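Local coordinates for protein FMN-dependent NADH:quinone oxidoreductase 1 (Bacillus anthracis, PDB 3U7I) that probably reduces quinones and cleaves the azo bond of aromatic azo compounds with NADH, using one FMN per subunit of a homodimer, at residues 5-16 against 41-51. Numbering follows the deposited sequence.
Sequences NKTLIINAHPKV and NETIEQINLYD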
ATOM      1  N   ASN C   5     -27.300  -4.894  10.786  1.00 25.12           N
ATOM      2  CA  ASN C   5     -27.056  -6.335  10.661  1.00 20.01           C
ATOM      3  C   ASN C   5     -26.578  -6.674   9.253  1.00 18.33           C
ATOM      4  O   ASN C   5     -27.278  -7.348   8.492  1.00 18.69           O
ATOM      5  CB  ASN C   5     -28.329  -7.117  10.969  1.00 20.03           C
ATOM      6  CG  ASN C   5     -28.628  -7.174  12.444  1.00 22.90           C
ATOM      7  OD1 ASN C   5     -27.761  -7.504  13.244  1.00 26.08           O
ATOM      8  ND2 ASN C   5     -29.854  -6.847  12.814  1.00 20.54           N
ATOM      9  N   LYS C   6     -25.385  -6.201   8.914  1.00 18.34           N
ATOM     10  CA  LYS C   6     -24.916  -6.225   7.547  1.00 17.42           C
ATOM     11  C   LYS C   6     -23.452  -6.617   7.501  1.00 16.74           C
ATOM     12  O   LYS C   6     -22.652  -6.078   8.266  1.00 16.73           O
ATOM     13  CB  LYS C   6     -25.084  -4.837   6.916  1.00 19.40           C
ATOM     14  CG  LYS C   6     -24.654  -4.794   5.446  1.00 23.78           C
ATOM     15  CD  LYS C   6     -24.486  -3.376   4.922  1.00 23.69           C
ATOM     16  CE  LYS C   6     -25.796  -2.614   4.901  1.00 24.33           C
ATOM     17  NZ  LYS C   6     -25.683  -1.411   4.020  1.00 21.52           N
ATOM     18  N   THR C   7     -23.109  -7.543   6.604  1.00 13.61           N
ATOM     19  CA  THR C   7     -21.723  -7.933   6.366  1.00 13.62           C
ATOM     20  C   THR C   7     -21.261  -7.324   5.057  1.00 15.59           C
ATOM     21  O   THR C   7     -21.999  -7.323   4.077  1.00 18.22           O
ATOM     22  CB  THR C   7     -21.589  -9.467   6.275  1.00 16.54           C
ATOM     23  OG1 THR C   7     -22.111 -10.058   7.466  1.00 20.02           O
ATOM     24  CG2 THR C   7     -20.128  -9.894   6.107  1.00 16.06           C
ATOM     25  N   LEU C   8     -20.046  -6.804   5.035  1.00 14.70           N
ATOM     26  CA  LEU C   8     -19.528  -6.215   3.811  1.00 17.72           C
ATOM     27  C   LEU C   8     -18.285  -6.960   3.333  1.00 16.57           C
ATOM     28  O   LEU C   8     -17.302  -7.087   4.064  1.00 16.66           O
ATOM     29  CB  LEU C   8     -19.233  -4.718   4.004  1.00 17.75           C
ATOM     30  CG  LEU C   8     -18.567  -3.933   2.865  1.00 15.32           C
ATOM     31  CD1 LEU C   8     -19.446  -3.878   1.613  1.00 18.08           C
ATOM     32  CD2 LEU C   8     -18.177  -2.525   3.327  1.00 13.76           C
ATOM     33  N   ILE C   9     -18.352  -7.463   2.106  1.00 14.63           N
ATOM     34  CA  ILE C   9     -17.204  -8.101   1.468  1.00 18.54           C
ATOM     35  C   ILE C   9     -16.381  -7.032   0.756  1.00 18.17           C
ATOM     36  O   ILE C   9     -16.895  -6.320  -0.114  1.00 16.53           O
ATOM     37  CB  ILE C   9     -17.628  -9.179   0.420  1.00 20.73           C
ATOM     38  CG1 ILE C   9     -18.812 -10.020   0.923  1.00 21.48           C
ATOM     39  CG2 ILE C   9     -16.419 -10.048   0.018  1.00 19.39           C
ATOM     40  CD1 ILE C   9     -18.572 -10.676   2.263  1.00 23.14           C
ATOM     41  N   ILE C  10     -15.115  -6.917   1.146  1.00 16.85           N
ATOM     42  CA  ILE C  10     -14.163  -6.049   0.461  1.00 17.04           C
ATOM     43  C   ILE C  10     -13.183  -6.929  -0.313  1.00 17.76           C
ATOM     44  O   ILE C  10     -12.234  -7.482   0.254  1.00 16.90           O
ATOM     45  CB  ILE C  10     -13.401  -5.142   1.440  1.00 16.02           C
ATOM     46  CG1 ILE C  10     -14.380  -4.309   2.269  1.00 16.55           C
ATOM     47  CG2 ILE C  10     -12.404  -4.256   0.685  1.00 16.50           C
ATOM     48  CD1 ILE C  10     -13.856  -3.959   3.658  1.00 14.92           C
ATOM     49  N   ASN C  11     -13.454  -7.084  -1.605  1.00 16.33           N
ATOM     50  CA  ASN C  11     -12.670  -7.958  -2.465  1.00 18.18           C
ATOM     51  C   ASN C  11     -11.505  -7.209  -3.125  1.00 17.30           C
ATOM     52  O   ASN C  11     -11.708  -6.423  -4.054  1.00 15.86           O
ATOM     53  CB  ASN C  11     -13.585  -8.584  -3.517  1.00 20.23           C
ATOM     54  CG  ASN C  11     -12.839  -9.474  -4.488  1.00 24.46           C
ATOM     55  OD1 ASN C  11     -11.629  -9.694  -4.359  1.00 21.86           O
ATOM     56  ND2 ASN C  11     -13.569 -10.011  -5.466  1.00 29.09           N
ATOM     57  N   ALA C  12     -10.291  -7.456  -2.647  1.00 15.29           N
ATOM     58  CA  ALA C  12      -9.116  -6.732  -3.150  1.00 14.86           C
ATOM     59  C   ALA C  12      -8.319  -7.510  -4.219  1.00 19.45           C
ATOM     60  O   ALA C  12      -7.150  -7.208  -4.479  1.00 19.21           O
ATOM     61  CB  ALA C  12      -8.207  -6.324  -1.992  1.00 12.80           C
ATOM     62  N   HIS C  13      -8.951  -8.507  -4.833  1.00 22.58           N
ATOM     63  CA  HIS C  13      -8.278  -9.330  -5.831  1.00 20.76           C
ATOM     64  C   HIS C  13      -8.434  -8.747  -7.236  1.00 20.37           C
ATOM     65  O   HIS C  13      -9.544  -8.543  -7.694  1.00 20.96           O
ATOM     66  CB  HIS C  13      -8.819 -10.762  -5.807  1.00 21.98           C
ATOM     67  CG  HIS C  13      -7.834 -11.778  -6.299  1.00 22.25           C
ATOM     68  ND1 HIS C  13      -7.286 -11.729  -7.562  1.00 25.10           N
ATOM     69  CD2 HIS C  13      -7.282 -12.853  -5.690  1.00 22.57           C
ATOM     70  CE1 HIS C  13      -6.444 -12.736  -7.715  1.00 26.01           C
ATOM     71  NE2 HIS C  13      -6.422 -13.433  -6.595  1.00 25.80           N
ATOM     72  N   PRO C  14      -7.311  -8.480  -7.925  1.00 18.82           N
ATOM     73  CA  PRO C  14      -7.366  -7.949  -9.294  1.00 20.56           C
ATOM     74  C   PRO C  14      -8.214  -8.795 -10.268  1.00 24.81           C
ATOM     75  O   PRO C  14      -8.736  -8.261 -11.248  1.00 27.02           O
ATOM     76  CB  PRO C  14      -5.888  -7.952  -9.725  1.00 21.82           C
ATOM     77  CG  PRO C  14      -5.130  -7.786  -8.434  1.00 20.55           C
ATOM     78  CD  PRO C  14      -5.933  -8.553  -7.405  1.00 17.60           C
ATOM     79  N   LYS C  15      -8.347 -10.095 -10.013  1.00 22.89           N
ATOM     80  CA  LYS C  15      -9.127 -10.953 -10.903  1.00 26.76           C
ATOM     81  C   LYS C  15     -10.606 -11.008 -10.513  1.00 31.18           C
ATOM     82  O   LYS C  15     -11.396 -11.718 -11.143  1.00 31.33           O
ATOM     83  CB  LYS C  15      -8.549 -12.367 -10.951  1.00 26.71           C
ATOM     84  CG  LYS C  15      -7.184 -12.476 -11.603  1.00 24.53           C
ATOM     85  CD  LYS C  15      -6.935 -13.910 -11.988  1.00 29.66           C
ATOM     86  CE  LYS C  15      -5.553 -14.100 -12.544  1.00 37.85           C
ATOM     87  NZ  LYS C  15      -5.467 -15.407 -13.255  1.00 42.98           N
ATOM     88  N   VAL C  16     -10.960 -10.269  -9.463  1.00 31.83           N
ATOM     89  CA  VAL C  16     -12.351 -10.091  -9.034  1.00 33.98           C
ATOM     90  C   VAL C  16     -13.069 -11.397  -8.644  1.00 40.63           C
ATOM     91  O   VAL C  16     -13.209 -11.706  -7.463  1.00 38.85           O
ATOM     92  CB  VAL C  16     -13.175  -9.313 -10.101  1.00 27.20           C
ATOM     93  CG1 VAL C  16     -14.533  -8.897  -9.540  1.00 25.44           C
ATOM     94  CG2 VAL C  16     -12.396  -8.093 -10.587  1.00 25.19           C
ATOM     95  N   ASN C  41     -31.937 -11.852   9.738  1.00 21.14           N
ATOM     96  CA  ASN C  41     -31.848 -10.394   9.736  1.00 20.13           C
ATOM     97  C   ASN C  41     -30.592  -9.863   9.051  1.00 18.68           C
ATOM     98  O   ASN C  41     -30.472  -8.658   8.799  1.00 19.74           O
ATOM     99  CB  ASN C  41     -31.974  -9.825  11.155  1.00 23.35           C
ATOM    100  CG  ASN C  41     -30.848 -10.260  12.074  1.00 26.22           C
ATOM    101  OD1 ASN C  41     -29.815 -10.776  11.636  1.00 26.37           O
ATOM    102  ND2 ASN C  41     -31.043 -10.040  13.369  1.00 29.92           N
ATOM    103  N   GLU C  42     -29.662 -10.766   8.744  1.00 16.61           N
ATOM    104  CA  GLU C  42     -28.365 -10.375   8.193  1.00 16.48           C
ATOM    105  C   GLU C  42     -28.408 -10.195   6.687  1.00 16.16           C
ATOM    106  O   GLU C  42     -28.876 -11.081   5.966  1.00 18.88           O
ATOM    107  CB  GLU C  42     -27.300 -11.429   8.525  1.00 18.14           C
ATOM    108  CG  GLU C  42     -25.882 -11.020   8.128  1.00 18.71           C
ATOM    109  CD  GLU C  42     -25.255 -10.066   9.138  1.00 21.06           C
ATOM    110  OE1 GLU C  42     -25.802  -9.941  10.251  1.00 20.60           O
ATOM    111  OE2 GLU C  42     -24.215  -9.447   8.826  1.00 21.44           O
ATOM    112  N   THR C  43     -27.909  -9.058   6.211  1.00 15.30           N
ATOM    113  CA  THR C  43     -27.746  -8.858   4.780  1.00 15.97           C
ATOM    114  C   THR C  43     -26.262  -8.769   4.431  1.00 15.66           C
ATOM    115  O   THR C  43     -25.403  -8.600   5.305  1.00 16.64           O
ATOM    116  CB  THR C  43     -28.493  -7.611   4.258  1.00 14.57           C
ATOM    117  OG1 THR C  43     -28.141  -6.482   5.059  1.00 15.49           O
ATOM    118  CG2 THR C  43     -30.001  -7.812   4.319  1.00 13.92           C
ATOM    119  N   ILE C  44     -25.955  -8.889   3.146  1.00 14.40           N
ATOM    120  CA  ILE C  44     -24.562  -8.875   2.712  1.00 17.23           C
ATOM    121  C   ILE C  44     -24.377  -8.015   1.467  1.00 16.84           C
ATOM    122  O   ILE C  44     -25.163  -8.096   0.520  1.00 17.32           O
ATOM    123  CB  ILE C  44     -24.054 -10.308   2.420  1.00 18.81           C
ATOM    124  CG1 ILE C  44     -24.217 -11.201   3.660  1.00 19.87           C
ATOM    125  CG2 ILE C  44     -22.618 -10.270   1.918  1.00 16.53           C
ATOM    126  CD1 ILE C  44     -23.824 -12.655   3.433  1.00 21.63           C
ATOM    127  N   GLU C  45     -23.340  -7.183   1.484  1.00 17.42           N
ATOM    128  CA  GLU C  45     -22.960  -6.402   0.315  1.00 17.88           C
ATOM    129  C   GLU C  45     -21.506  -6.694  -0.020  1.00 15.92           C
ATOM    130  O   GLU C  45     -20.753  -7.164   0.836  1.00 19.40           O
ATOM    131  CB  GLU C  45     -23.161  -4.906   0.574  1.00 17.29           C
ATOM    132  CG  GLU C  45     -24.587  -4.547   0.925  1.00 18.61           C
ATOM    133  CD  GLU C  45     -24.768  -3.074   1.202  1.00 22.83           C
ATOM    134  OE1 GLU C  45     -23.790  -2.307   1.033  1.00 24.17           O
ATOM    135  OE2 GLU C  45     -25.895  -2.686   1.584  1.00 22.99           O
ATOM    136  N   GLN C  46     -21.117  -6.431  -1.262  1.00 15.64           N
ATOM    137  CA  GLN C  46     -19.737  -6.648  -1.695  1.00 14.11           C
ATOM    138  C   GLN C  46     -19.259  -5.524  -2.607  1.00 16.28           C
ATOM    139  O   GLN C  46     -19.950  -5.133  -3.552  1.00 18.58           O
ATOM    140  CB  GLN C  46     -19.595  -7.990  -2.421  1.00 15.09           C
ATOM    141  CG  GLN C  46     -18.205  -8.225  -3.023  1.00 17.34           C
ATOM    142  CD  GLN C  46     -17.960  -9.682  -3.359  1.00 20.33           C
ATOM    143  OE1 GLN C  46     -18.600 -10.573  -2.796  1.00 22.42           O
ATOM    144  NE2 GLN C  46     -17.039  -9.934  -4.282  1.00 19.89           N
ATOM    145  N   ILE C  47     -18.070  -5.012  -2.320  1.00 15.73           N
ATOM    146  CA  ILE C  47     -17.435  -4.039  -3.198  1.00 13.90           C
ATOM    147  C   ILE C  47     -16.210  -4.692  -3.822  1.00 12.44           C
ATOM    148  O   ILE C  47     -15.392  -5.296  -3.129  1.00 16.58           O
ATOM    149  CB  ILE C  47     -17.071  -2.719  -2.449  1.00 19.50           C
ATOM    150  CG1 ILE C  47     -16.424  -1.700  -3.398  1.00 19.07           C
ATOM    151  CG2 ILE C  47     -16.168  -2.989  -1.251  1.00 18.20           C
ATOM    152  CD1 ILE C  47     -16.145  -0.356  -2.736  1.00 19.97           C
ATOM    153  N   ASN C  48     -16.112  -4.601  -5.140  1.00 12.44           N
ATOM    154  CA  ASN C  48     -14.995  -5.185  -5.866  1.00 14.17           C
ATOM    155  C   ASN C  48     -14.011  -4.085  -6.215  1.00 14.93           C
ATOM    156  O   ASN C  48     -14.284  -3.262  -7.088  1.00 17.66           O
ATOM    157  CB  ASN C  48     -15.492  -5.888  -7.130  1.00 16.87           C
ATOM    158  CG  ASN C  48     -16.268  -7.162  -6.829  1.00 17.62           C
ATOM    159  OD1 ASN C  48     -15.937  -7.908  -5.905  1.00 17.63           O
ATOM    160  ND2 ASN C  48     -17.305  -7.416  -7.615  1.00 16.89           N
ATOM    161  N   LEU C  49     -12.873  -4.067  -5.522  1.00 16.38           N
ATOM    162  CA  LEU C  49     -11.925  -2.958  -5.626  1.00 15.88           C
ATOM    163  C   LEU C  49     -11.278  -2.841  -7.001  1.00 17.88           C
ATOM    164  O   LEU C  49     -10.790  -1.773  -7.356  1.00 20.54           O
ATOM    165  CB  LEU C  49     -10.842  -3.044  -4.545  1.00 12.54           C
ATOM    166  CG  LEU C  49     -11.347  -3.111  -3.099  1.00 13.02           C
ATOM    167  CD1 LEU C  49     -10.187  -2.998  -2.102  1.00 13.77           C
ATOM    168  CD2 LEU C  49     -12.383  -2.034  -2.841  1.00 14.09           C
ATOM    169  N   TYR C  50     -11.279  -3.923  -7.777  1.00 18.17           N
ATOM    170  CA  TYR C  50     -10.678  -3.889  -9.112  1.00 18.61           C
ATOM    171  C   TYR C  50     -11.726  -3.915 -10.229  1.00 22.62           C
ATOM    172  O   TYR C  50     -11.404  -4.151 -11.396  1.00 23.41           O
ATOM    173  CB  TYR C  50      -9.647  -5.018  -9.272  1.00 18.77           C
ATOM    174  CG  TYR C  50      -8.360  -4.703  -8.549  1.00 16.66           C
ATOM    175  CD1 TYR C  50      -8.229  -4.914  -7.173  1.00 14.13           C
ATOM    176  CD2 TYR C  50      -7.289  -4.151  -9.236  1.00 16.57           C
ATOM    177  CE1 TYR C  50      -7.046  -4.594  -6.516  1.00 15.31           C
ATOM    178  CE2 TYR C  50      -6.122  -3.826  -8.597  1.00 16.84           C
ATOM    179  CZ  TYR C  50      -5.995  -4.048  -7.243  1.00 15.63           C
ATOM    180  OH  TYR C  50      -4.802  -3.701  -6.649  1.00 16.79           O
ATOM    181  N   ASP C  51     -12.980  -3.652  -9.858  1.00 23.16           N
ATOM    182  CA  ASP C  51     -14.063  -3.563 -10.834  1.00 26.28           C
ATOM    183  C   ASP C  51     -14.969  -2.361 -10.563  1.00 25.07           C
ATOM    184  O   ASP C  51     -15.307  -1.609 -11.483  1.00 26.97           O
ATOM    185  CB  ASP C  51     -14.887  -4.856 -10.850  1.00 30.54           C
ATOM    186  CG  ASP C  51     -15.814  -4.945 -12.049  1.00 31.84           C
ATOM    187  OD1 ASP C  51     -15.322  -4.857 -13.201  1.00 29.28           O
ATOM    188  OD2 ASP C  51     -17.035  -5.097 -11.832  1.00 33.59           O
TER
HETATM  189  O   HOH W   1     -11.612  -6.712  -6.889  1.00 14.61           O
HETATM  190  O   HOH W   2     -16.102 -12.244  -6.194  1.00 28.55           O
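Asn-48 OD1 takes two amide donors: Gln-46 NE2 at 2.8 Å, in plane and on a lone pair, and Asn-11 ND2 at 3.2 Å, from above the carbonyl plane and less straight. Asn-11 ND2 also donates to Val-16 O at 2.6 Å, while Asn-11 OD1 accepts the backbone N of His-13 in an Asx turn; bonds at both N and O restrain the rotation of this amide. Strands 6-11 and 43-48 run parallel, joined by seven backbone hydrogen bonds, the first accepted by Asn-5 O and the last donated by Leu-49 N; with helix 22-37 they make the first beta-alpha-beta unit of the flavodoxin-like fold, with 43-48 at one edge of the five-stranded parallel sheet of the chain. Past the strand ends, Pro-14 CA lies over one face of the Tyr-50 ring, 3.9 Å from its centroid, a CH-pi contact made by the loop whose His-13 touches Ser-23, a predicted FMN-binding residue. At the other end, Glu-42 is bent at chi2 (80°), and Thr-7 OG1 donates a 2.6 Å hydrogen bond to Glu-42 OE2 on its anti side; Thr-7 OG1 also bonds Tyr-34 of the helix. On the Leu-8 face, Lys-6 NZ makes a salt bridge with Glu-45 OE2 at 2.8 Å, from above the carboxylate plane, and Gln-91 binds the other oxygen.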